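Local coordinates for putative major capsid protein (Cafeteriavirus-dependent mavirus, PDB 6G44) that probably forms the icosahedral shell of a marine virophage from trimers of a double jelly-roll major capsid protein, at residues F335-S340 / Y468-F473. Sequence-based numbering, arbitrary orientation. Where two conformers were deposited one is given.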
# COMPACT_ATOMS: atom_id res chain seq x y z
N PHE C 335 4.56 24.27 -12.40
CA PHE C 335 4.71 24.04 -13.81
C PHE C 335 4.89 22.57 -14.09
O PHE C 335 5.36 21.82 -13.22
CB PHE C 335 5.95 24.80 -14.34
CG PHE C 335 5.83 26.28 -14.21
CD1 PHE C 335 5.21 26.99 -15.22
CD2 PHE C 335 6.30 26.94 -13.08
CE1 PHE C 335 5.06 28.36 -15.13
CE2 PHE C 335 6.16 28.34 -13.00
CZ PHE C 335 5.54 29.01 -14.03
N ALA C 336 4.53 22.16 -15.30
CA ALA C 336 4.76 20.78 -15.75
C ALA C 336 5.35 20.83 -17.16
O ALA C 336 4.81 21.54 -18.03
CB ALA C 336 3.49 19.95 -15.73
N VAL C 337 6.41 20.08 -17.38
CA VAL C 337 7.09 20.01 -18.67
C VAL C 337 6.97 18.59 -19.20
O VAL C 337 7.28 17.62 -18.48
CB VAL C 337 8.58 20.38 -18.53
CG1 VAL C 337 9.27 20.34 -19.89
CG2 VAL C 337 8.72 21.74 -17.88
N MET C 338 6.57 18.45 -20.46
CA MET C 338 6.53 17.15 -21.09
C MET C 338 6.78 17.32 -22.57
O MET C 338 6.44 18.37 -23.13
CB MET C 338 5.20 16.42 -20.79
CG MET C 338 3.97 16.74 -21.57
SD MET C 338 2.62 15.56 -21.15
CE MET C 338 2.02 16.31 -19.67
N VAL C 339 7.36 16.31 -23.19
CA VAL C 339 7.62 16.29 -24.63
C VAL C 339 6.86 15.11 -25.21
O VAL C 339 7.20 13.97 -24.92
CB VAL C 339 9.12 16.19 -24.90
CG1 VAL C 339 9.38 16.12 -26.41
CG2 VAL C 339 9.88 17.36 -24.29
N SER C 340 5.82 15.36 -26.02
CA SER C 340 4.88 14.34 -26.48
C SER C 340 5.13 13.98 -27.93
O SER C 340 5.41 14.87 -28.75
CB SER C 340 3.42 14.81 -26.32
OG SER C 340 3.02 14.84 -24.95
N TYR C 468 7.86 15.74 -32.42
CA TYR C 468 7.69 15.84 -30.95
C TYR C 468 7.39 17.27 -30.57
O TYR C 468 7.92 18.22 -31.17
CB TYR C 468 8.94 15.32 -30.18
CG TYR C 468 8.96 13.81 -30.18
CD1 TYR C 468 9.37 13.11 -31.31
CD2 TYR C 468 8.47 13.07 -29.10
CE1 TYR C 468 9.32 11.73 -31.36
CE2 TYR C 468 8.42 11.69 -29.14
CZ TYR C 468 8.84 11.03 -30.27
OH TYR C 468 8.76 9.68 -30.29
N LYS C 469 6.54 17.42 -29.56
CA LYS C 469 6.09 18.72 -29.08
C LYS C 469 6.45 18.90 -27.61
O LYS C 469 5.99 18.15 -26.75
CB LYS C 469 4.60 18.88 -29.28
CG LYS C 469 4.04 20.21 -28.85
CD LYS C 469 2.52 20.25 -28.94
CE LYS C 469 2.05 20.42 -30.37
NZ LYS C 469 0.59 20.71 -30.42
N LEU C 470 7.25 19.91 -27.33
CA LEU C 470 7.53 20.37 -25.95
C LEU C 470 6.35 21.21 -25.50
O LEU C 470 5.95 22.16 -26.18
CB LEU C 470 8.83 21.19 -25.90
CG LEU C 470 9.11 22.00 -24.64
CD1 LEU C 470 9.15 21.13 -23.38
CD2 LEU C 470 10.38 22.82 -24.74
N GLU C 471 5.75 20.87 -24.35
CA GLU C 471 4.65 21.62 -23.78
C GLU C 471 5.01 21.99 -22.35
O GLU C 471 5.57 21.16 -21.61
CB GLU C 471 3.37 20.80 -23.76
CG GLU C 471 2.79 20.49 -25.14
CD GLU C 471 1.50 19.69 -25.05
OE1 GLU C 471 1.59 18.54 -24.57
OE2 GLU C 471 0.40 20.20 -25.43
N VAL C 472 4.71 23.23 -21.98
CA VAL C 472 4.90 23.74 -20.63
C VAL C 472 3.53 24.16 -20.14
O VAL C 472 2.88 25.03 -20.75
CB VAL C 472 5.90 24.91 -20.55
CG1 VAL C 472 6.07 25.39 -19.11
CG2 VAL C 472 7.21 24.46 -21.17
N PHE C 473 3.07 23.52 -19.07
CA PHE C 473 1.78 23.83 -18.47
C PHE C 473 1.98 24.58 -17.18
O PHE C 473 2.97 24.36 -16.49
CB PHE C 473 1.00 22.57 -18.14
CG PHE C 473 0.66 21.75 -19.34
CD1 PHE C 473 1.53 20.77 -19.79
CD2 PHE C 473 -0.53 21.96 -20.03
CE1 PHE C 473 1.22 19.99 -20.89
CE2 PHE C 473 -0.82 21.19 -21.17
CZ PHE C 473 0.05 20.20 -21.58
O HOH W 1 3.75 17.44 -24.56
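Strands 334-341 and 464-482, neighbours in a sheet of the C-terminal jelly roll, run antiparallel here, and six backbone bonds join Ala336 to Phe473, Met338 to Glu471 and Ser340 to Lys469, each pair giving and taking one N-H. The straightest is Phe473 N to Ala336 O, 2.8 Å long with 173° at the hydrogen; Glu471 N meets Met338 O almost along its C=O axis. Val337 and Leu470, whose backbone polar groups point away from this pair, are hydrogen-bonded to Ile426 and Ile299 of the flanking strands.

Branched aliphatic residues suit the face turned to strand 448-457. There Leu470, with CG anti to its backbone N (chi1 167°), brings CD1 against both valines, 3.6 Å from Val337 CG1 and 3.9 Å from Val339 CG2.

The other face, partly covered by helix 123-130, grades from apolar to polar. Met338, bent at chi3 (82°), carries CE to 4.0 Å from CE1 of the Phe473 ring. Beyond it one water bridges the strands: it lies 2.7 Å from Ser340 OG and can donate to Glu471 OE1 and, at 3.2 Å, to Lys469 O, though acceptors around it outnumber its protons. Ser340 OG also bonds Lys128 of that helix. The small hydroxyl thus stands between lysine and water, and the water leads on to the carboxylate; backbone pairing sets the register, while the serine joins this polar end of the face to the helix.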